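Side-chain contacts in D-alanyl transferase DltD (Enterococcus faecalis, PDB 6O93), which probably transfers D-alanine to lipoteichoic acid at the cell envelope of this Gram-positive bacterium: residues A[59-63]-A[64-68]; A[9-12]-A[13-17]; A[50-53]-A[54-58]. All blocks are in the same frame, centred on the assembly; numbering follows the deposited sequence.

Overall arrangement
The three contacts are local, lie in series along the chain and are all partly buried; among their touching residues contact 3 has no fully exposed member, contact 1 has one and contact 2 has two. Contacts 3 and 1 hold the two ends of helix 57-63: the first caps its start through a histidine ring stacked on a phenylalanine, the second closes it with a Schellman motif and an arginine folded back over the last turn. They touch through Val59 and Leu60, which pack on Ser53, Ala54 and Phe55. Contact 2 belongs to helix 10-17; its chemistry is an ion pair and hydroxyl bonds at the first turn. It meets contact 1 where Lys14 packs on Glu62.

Contact 1: residues A[59-63]-A[64-68]; sequences VLSEK and YQRNY
Lys63 lays its CG over the centre of the Tyr64 ring, 3.8 Å from the ring centroid and 11° off the ring normal, a CH-pi contact between successive residues. The lysine chain bends at chi2 and carries its amine onward to a weak hydrogen bond with Met211 O. On Tyr64, CE2 meets Leu60 CD2 at 4.0 Å, the two side chains running side by side in the same direction, while the phenol OH is bonded to Pro215 O. The Arg66 chain, extended from CG to NE, reaches back along the helix; Leu60 O and Ser61 N lie over one guanidinium face, toward its rim, and NH1 makes a weak bond of 3.3 Å to Ser61 OG. Stronger partners fix both groups, Asp359 for NH1 and Pro57 O for OG. What positions these side chains is the helix end. Tyr64 N donates to Leu60 O at 3.1 Å; Arg66 N then reaches Ser61 O at 3.2 Å, nearly straight at 172°, and Gln65 N bonds weakly to Glu62 O at 3.4 Å. With Gln65 at positive phi (50°), this is a Schellman motif. Beyond it the chain heads for strand 69-73, Glu62 forming a salt bridge to Arg69 and packing on helix 204-211, while Leu60 and Tyr68 lie against helix 352-367.

Contact 2: residues A[9-12]-A[13-17]; sequences SEKT and LKEAS
Glu15 N donates to Lys11 O at 2.9 Å with an N-H...O angle of 161°, and the same carbonyl oxygen has Glu15 CG only 3.1 Å away. That approach follows from the first torsion of Glu15: with chi1 at -68° its CG stands beside the backbone N, over the preceding turn. From there the side chain meets Lys11, which, bent at chi2 and chi3, crosses it. Lys11 CD lies 3.4 Å from Glu15 CG, so the aliphatic parts touch as well as the charges. The ends form a salt bridge, Lys11 NZ to Glu15 OE2 at 3.4 Å, whose hydrogen bond is weak. Lys11 is exposed and Glu15 partly so, and both touch a crystal neighbour, so the lattice may influence the detail of the pair.

At the start of the helix Ser9 occupies the N-cap position. Its O receives Leu13 N at 3.1 Å, and Leu13 CG rests 3.4 Å from that same Ser9 O. Ser9 OG is joined to Thr12 OG1 at 2.8 Å, and either hydroxyl could be the donor; Thr12 OG1 is also hydrogen-bonded to Asn6 O, which ties the first turn to the chain before it. Further along, Ser17 OG donates a hydrogen bond to Lys14 O at 2.8 Å.

Leu13 and Ala16 form the buried side, packing on Ile30 of helix 29-36, and Ala16 also touches Phe71 of strand 69-73. A serine at the N-cap is a common start of a helix. The i to i+4 ion pair of Lys11 and Glu15, set against the buried Leu13 and Ala16, makes this short helix amphipathic.

Contact 3: residues A[50-53]-A[54-58]; sequences SRFS and AFHPS
His56 carries its CG anti to the backbone N (chi1 -169°), which brings the imidazole against the ring of Phe52, whose own chi1 of -93° lies away from a staggered value. The rings stack face to face, with centroids 4.0 Å apart and planes 19° from parallel; Phe52 CE1 and His56 NE2 approach to 3.6 Å. Pro57 CD lies over the opposite imidazole face, toward its rim. Around the edge, Arg51 O lies 3.3 Å from His56 CD2, and His56 ND1 accepts from Ser58 N at 3.1 Å, close to the ring plane, an N-capping bond for helix 57-63. NE2 is hydrogen-bonded to Leu49 O, so both ring nitrogens are engaged and the ring's rotation is fixed. The turn before the cap is type I, Ser53 to His56: His56 N reaches Ser53 O at 3.2 Å. Ser53 OG accepts from Phe55 N at 3.3 Å, an ST turn. The Arg51 side chain touches His349 and makes a long, weak ion pair with Asp346, both members of a possible Ser-His-Asp triad with Ser47. Phe55 packs on helix 220-233, the Phe52-His56 pair meets Leu72 of strand 69-73, and Trp355 of helix 352-367 lies by His56 and Pro57.

Contact 1: residues A[59-63]-A[64-68]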
loop_
_atom_site.group_PDB
_atom_site.type_symbol
_atom_site.label_atom_id
_atom_site.label_comp_id
_atom_site.label_asym_id
_atom_site.label_seq_id
_atom_site.Cartn_x
_atom_site.Cartn_y
_atom_site.Cartn_z
ATOM N N VAL A 59 9.225 -13.868 -3.734
ATOM C CA VAL A 59 9.906 -15.027 -4.301
ATOM C C VAL A 59 11.375 -15.034 -3.902
ATOM O O VAL A 59 11.921 -16.075 -3.521
ATOM C CB VAL A 59 9.738 -15.044 -5.830
ATOM C CG1 VAL A 59 10.429 -16.263 -6.426
ATOM C CG2 VAL A 59 8.261 -15.025 -6.201
ATOM N N LEU A 60 12.038 -13.879 -3.985
ATOM C CA LEU A 60 13.449 -13.808 -3.624
ATOM C C LEU A 60 13.660 -14.139 -2.152
ATOM O O LEU A 60 14.637 -14.806 -1.793
ATOM C CB LEU A 60 14.000 -12.417 -3.948
ATOM C CG LEU A 60 14.017 -12.037 -5.433
ATOM C CD1 LEU A 60 14.376 -10.575 -5.619
ATOM C CD2 LEU A 60 14.990 -12.918 -6.202
ATOM N N SER A 61 12.754 -13.685 -1.283
ATOM C CA SER A 61 12.904 -13.959 0.143
ATOM C C SER A 61 12.774 -15.449 0.436
ATOM O O SER A 61 13.496 -15.984 1.284
ATOM C CB SER A 61 11.872 -13.165 0.943
ATOM O OG SER A 61 12.139 -11.776 0.883
ATOM N N GLU A 62 11.859 -16.132 -0.254
ATOM C CA GLU A 62 11.704 -17.571 -0.064
ATOM C C GLU A 62 12.858 -18.339 -0.699
ATOM O O GLU A 62 13.356 -19.314 -0.122
ATOM C CB GLU A 62 10.368 -18.028 -0.649
ATOM C CG GLU A 62 9.992 -19.473 -0.347
ATOM C CD GLU A 62 9.714 -19.711 1.123
ATOM O OE1 GLU A 62 10.569 -20.310 1.805
ATOM O OE2 GLU A 62 8.642 -19.288 1.601
ATOM N N LYS A 63 13.297 -17.914 -1.885
ATOM C CA LYS A 63 14.369 -18.623 -2.578
ATOM C C LYS A 63 15.641 -18.654 -1.744
ATOM O O LYS A 63 16.323 -19.684 -1.677
ATOM C CB LYS A 63 14.636 -17.968 -3.935
ATOM C CG LYS A 63 15.782 -18.591 -4.729
ATOM C CD LYS A 63 15.552 -20.068 -5.005
ATOM C CE LYS A 63 16.604 -20.617 -5.957
ATOM N NZ LYS A 63 16.413 -22.063 -6.247
ATOM N N TYR A 64 15.979 -17.537 -1.098
ATOM C CA TYR A 64 17.240 -17.409 -0.379
ATOM C C TYR A 64 17.058 -17.442 1.135
ATOM O O TYR A 64 17.945 -17.002 1.873
ATOM C CB TYR A 64 17.956 -16.135 -0.827
ATOM C CG TYR A 64 18.206 -16.131 -2.320
ATOM C CD1 TYR A 64 18.995 -17.114 -2.908
ATOM C CD2 TYR A 64 17.638 -15.167 -3.144
ATOM C CE1 TYR A 64 19.221 -17.133 -4.269
ATOM C CE2 TYR A 64 17.860 -15.176 -4.513
ATOM C CZ TYR A 64 18.653 -16.164 -5.069
ATOM O OH TYR A 64 18.885 -16.192 -6.426
ATOM N N GLN A 65 15.926 -17.963 1.608
ATOM C CA GLN A 65 15.748 -18.335 3.010
ATOM C C GLN A 65 16.168 -17.211 3.955
ATOM O O GLN A 65 16.983 -17.395 4.862
ATOM C CB GLN A 65 16.519 -19.620 3.320
ATOM C CG GLN A 65 16.036 -20.831 2.538
ATOM C CD GLN A 65 14.655 -21.292 2.969
ATOM O OE1 GLN A 65 13.691 -21.205 2.206
ATOM N NE2 GLN A 65 14.552 -21.785 4.198
ATOM N N ARG A 66 15.593 -16.033 3.742
ATOM C CA ARG A 66 15.881 -14.896 4.600
ATOM C C ARG A 66 15.153 -15.041 5.935
ATOM O O ARG A 66 14.273 -15.887 6.110
ATOM C CB ARG A 66 15.482 -13.594 3.904
ATOM C CG ARG A 66 16.253 -13.337 2.618
ATOM C CD ARG A 66 15.741 -12.107 1.885
ATOM N NE ARG A 66 16.455 -11.885 0.631
ATOM C CZ ARG A 66 16.038 -11.074 -0.336
ATOM N NH1 ARG A 66 14.902 -10.403 -0.204
ATOM N NH2 ARG A 66 16.758 -10.935 -1.441
ATOM N N ASN A 67 15.542 -14.203 6.894
ATOM C CA ASN A 67 14.911 -14.203 8.208
ATOM C C ASN A 67 13.616 -13.402 8.238
ATOM O O ASN A 67 13.112 -13.104 9.327
ATOM C CB ASN A 67 15.883 -13.660 9.262
ATOM C CG ASN A 67 16.390 -12.272 8.930
ATOM O OD1 ASN A 67 15.877 -11.608 8.028
ATOM N ND2 ASN A 67 17.404 -11.824 9.659
ATOM N N TYR A 68 13.072 -13.045 7.076
ATOM C CA TYR A 68 11.810 -12.327 7.000
ATOM C C TYR A 68 11.118 -12.704 5.701
ATOM O O TYR A 68 11.744 -13.193 4.757
ATOM C CB TYR A 68 12.011 -10.807 7.063
ATOM C CG TYR A 68 12.687 -10.239 5.836
ATOM C CD1 TYR A 68 11.943 -9.806 4.745
ATOM C CD2 TYR A 68 14.070 -10.145 5.762
ATOM C CE1 TYR A 68 12.558 -9.292 3.618
ATOM C CE2 TYR A 68 14.694 -9.633 4.643
ATOM C CZ TYR A 68 13.933 -9.209 3.574
ATOM O OH TYR A 68 14.555 -8.700 2.458
#

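Contact 2: residues A[9-12]-A[13-17]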
loop_
_atom_site.group_PDB
_atom_site.type_symbol
_atom_site.label_atom_id
_atom_site.label_comp_id
_atom_site.label_asym_id
_atom_site.label_seq_id
_atom_site.Cartn_x
_atom_site.Cartn_y
_atom_site.Cartn_z
ATOM N N SER A 9 -1.947 -20.579 12.566
ATOM C CA SER A 9 -0.926 -21.588 12.340
ATOM C C SER A 9 0.177 -21.033 11.445
ATOM O O SER A 9 -0.019 -20.079 10.688
ATOM C CB SER A 9 -1.528 -22.840 11.701
ATOM O OG SER A 9 -1.841 -22.619 10.336
ATOM N N GLU A 10 1.355 -21.650 11.545
ATOM C CA GLU A 10 2.488 -21.230 10.729
ATOM C C GLU A 10 2.157 -21.317 9.244
ATOM O O GLU A 10 2.479 -20.406 8.472
ATOM C CB GLU A 10 3.709 -22.088 11.066
ATOM C CG GLU A 10 4.958 -21.771 10.259
ATOM C CD GLU A 10 6.130 -22.665 10.633
ATOM O OE1 GLU A 10 6.016 -23.413 11.628
ATOM O OE2 GLU A 10 7.163 -22.621 9.930
ATOM N N LYS A 11 1.508 -22.405 8.825
ATOM C CA LYS A 11 1.166 -22.571 7.417
ATOM C C LYS A 11 0.143 -21.532 6.965
ATOM O O LYS A 11 0.227 -21.018 5.843
ATOM C CB LYS A 11 0.651 -23.993 7.178
ATOM C CG LYS A 11 -0.074 -24.210 5.855
ATOM C CD LYS A 11 0.801 -23.907 4.644
ATOM C CE LYS A 11 1.871 -24.963 4.438
ATOM N NZ LYS A 11 2.425 -24.911 3.056
ATOM N N THR A 12 -0.831 -21.207 7.820
ATOM C CA THR A 12 -1.843 -20.221 7.445
ATOM C C THR A 12 -1.212 -18.855 7.198
ATOM O O THR A 12 -1.503 -18.195 6.193
ATOM C CB THR A 12 -2.921 -20.128 8.525
ATOM O OG1 THR A 12 -3.655 -21.357 8.586
ATOM C CG2 THR A 12 -3.887 -18.986 8.222
ATOM N N LEU A 13 -0.344 -18.409 8.111
ATOM C CA LEU A 13 0.316 -17.120 7.928
ATOM C C LEU A 13 1.167 -17.115 6.664
ATOM O O LEU A 13 1.170 -16.133 5.912
ATOM C CB LEU A 13 1.171 -16.787 9.151
ATOM C CG LEU A 13 0.449 -16.757 10.503
ATOM C CD1 LEU A 13 1.407 -16.363 11.615
ATOM C CD2 LEU A 13 -0.747 -15.818 10.472
ATOM N N LYS A 14 1.892 -18.206 6.408
ATOM C CA LYS A 14 2.703 -18.286 5.197
ATOM C C LYS A 14 1.835 -18.212 3.947
ATOM O O LYS A 14 2.161 -17.490 2.996
ATOM C CB LYS A 14 3.526 -19.573 5.201
ATOM C CG LYS A 14 4.343 -19.786 3.935
ATOM C CD LYS A 14 5.250 -20.998 4.050
ATOM C CE LYS A 14 6.123 -21.147 2.815
ATOM N NZ LYS A 14 7.100 -22.259 2.949
ATOM N N GLU A 15 0.723 -18.951 3.930
ATOM C CA GLU A 15 -0.148 -18.958 2.761
ATOM C C GLU A 15 -0.800 -17.599 2.544
ATOM O O GLU A 15 -0.953 -17.154 1.401
ATOM C CB GLU A 15 -1.214 -20.043 2.915
ATOM C CG GLU A 15 -0.652 -21.451 2.867
ATOM C CD GLU A 15 -0.252 -21.864 1.469
ATOM O OE1 GLU A 15 -1.003 -21.553 0.520
ATOM O OE2 GLU A 15 0.815 -22.495 1.314
ATOM N N ALA A 16 -1.192 -16.927 3.627
ATOM C CA ALA A 16 -1.860 -15.636 3.515
ATOM C C ALA A 16 -0.907 -14.502 3.155
ATOM O O ALA A 16 -1.357 -13.475 2.635
ATOM C CB ALA A 16 -2.572 -15.302 4.826
ATOM N N SER A 17 0.395 -14.666 3.409
ATOM C CA SER A 17 1.333 -13.566 3.226
ATOM C C SER A 17 1.391 -13.102 1.775
ATOM O O SER A 17 1.668 -11.926 1.516
ATOM C CB SER A 17 2.727 -13.978 3.705
ATOM O OG SER A 17 3.291 -14.963 2.859
#

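Contact 3: residues A[50-53]-A[54-58]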
loop_
_atom_site.group_PDB
_atom_site.type_symbol
_atom_site.label_atom_id
_atom_site.label_comp_id
_atom_site.label_asym_id
_atom_site.label_seq_id
_atom_site.Cartn_x
_atom_site.Cartn_y
_atom_site.Cartn_z
ATOM N N SER A 50 0.741 -7.548 -6.812
ATOM C CA SER A 50 0.433 -8.834 -7.426
ATOM C C SER A 50 1.298 -9.144 -8.641
ATOM O O SER A 50 1.193 -10.247 -9.189
ATOM C CB SER A 50 -1.042 -8.882 -7.835
ATOM O OG SER A 50 -1.322 -7.934 -8.852
ATOM N N ARG A 51 2.148 -8.210 -9.072
ATOM C CA ARG A 51 3.003 -8.415 -10.242
ATOM C C ARG A 51 4.163 -9.324 -9.845
ATOM O O ARG A 51 5.305 -8.898 -9.652
ATOM C CB ARG A 51 3.488 -7.081 -10.790
ATOM C CG ARG A 51 2.597 -6.506 -11.877
ATOM C CD ARG A 51 1.155 -6.362 -11.420
ATOM N NE ARG A 51 0.317 -5.812 -12.480
ATOM C CZ ARG A 51 -0.972 -5.520 -12.346
ATOM N NH1 ARG A 51 -1.591 -5.720 -11.189
ATOM N NH2 ARG A 51 -1.644 -5.021 -13.374
ATOM N N PHE A 52 3.854 -10.610 -9.734
ATOM C CA PHE A 52 4.832 -11.590 -9.295
ATOM C C PHE A 52 5.752 -12.002 -10.437
ATOM O O PHE A 52 5.362 -12.035 -11.608
ATOM C CB PHE A 52 4.130 -12.826 -8.727
ATOM C CG PHE A 52 3.922 -12.775 -7.240
ATOM C CD1 PHE A 52 3.212 -11.738 -6.658
ATOM C CD2 PHE A 52 4.431 -13.773 -6.423
ATOM C CE1 PHE A 52 3.020 -11.692 -5.288
ATOM C CE2 PHE A 52 4.241 -13.734 -5.056
ATOM C CZ PHE A 52 3.533 -12.692 -4.487
ATOM N N SER A 53 6.993 -12.308 -10.075
ATOM C CA SER A 53 7.967 -12.904 -10.979
ATOM C C SER A 53 9.075 -13.489 -10.116
ATOM O O SER A 53 9.004 -13.464 -8.885
ATOM C CB SER A 53 8.510 -11.879 -11.980
ATOM O OG SER A 53 9.373 -10.951 -11.345
ATOM N N ALA A 54 10.111 -14.017 -10.770
ATOM C CA ALA A 54 11.245 -14.558 -10.032
ATOM C C ALA A 54 11.924 -13.502 -9.170
ATOM O O ALA A 54 12.634 -13.853 -8.222
ATOM C CB ALA A 54 12.259 -15.168 -11.002
ATOM N N PHE A 55 11.710 -12.222 -9.468
ATOM C CA PHE A 55 12.389 -11.131 -8.786
ATOM C C PHE A 55 11.472 -10.356 -7.854
ATOM O O PHE A 55 11.901 -9.349 -7.279
ATOM C CB PHE A 55 13.007 -10.196 -9.827
ATOM C CG PHE A 55 13.681 -10.932 -10.941
ATOM C CD1 PHE A 55 14.995 -11.342 -10.820
ATOM C CD2 PHE A 55 12.985 -11.253 -12.093
ATOM C CE1 PHE A 55 15.612 -12.041 -11.836
ATOM C CE2 PHE A 55 13.595 -11.950 -13.111
ATOM C CZ PHE A 55 14.911 -12.348 -12.982
ATOM N N HIS A 56 10.229 -10.794 -7.695
ATOM C CA HIS A 56 9.349 -10.219 -6.691
ATOM C C HIS A 56 9.901 -10.516 -5.297
ATOM O O HIS A 56 10.419 -11.613 -5.056
ATOM C CB HIS A 56 7.944 -10.801 -6.845
ATOM C CG HIS A 56 6.893 -10.093 -6.048
ATOM N ND1 HIS A 56 6.710 -10.306 -4.699
ATOM C CD2 HIS A 56 5.949 -9.195 -6.417
ATOM C CE1 HIS A 56 5.708 -9.561 -4.268
ATOM N NE2 HIS A 56 5.228 -8.878 -5.291
ATOM N N PRO A 57 9.813 -9.568 -4.358
ATOM C CA PRO A 57 10.385 -9.814 -3.023
ATOM C C PRO A 57 9.857 -11.064 -2.341
ATOM O O PRO A 57 10.602 -11.708 -1.593
ATOM C CB PRO A 57 10.009 -8.547 -2.245
ATOM C CG PRO A 57 9.874 -7.496 -3.290
ATOM C CD PRO A 57 9.307 -8.190 -4.492
ATOM N N SER A 58 8.591 -11.427 -2.563
ATOM C CA SER A 58 8.058 -12.647 -1.966
ATOM C C SER A 58 8.785 -13.884 -2.475
ATOM O O SER A 58 8.951 -14.858 -1.731
ATOM C CB SER A 58 6.559 -12.765 -2.251
ATOM O OG SER A 58 5.828 -11.751 -1.584
#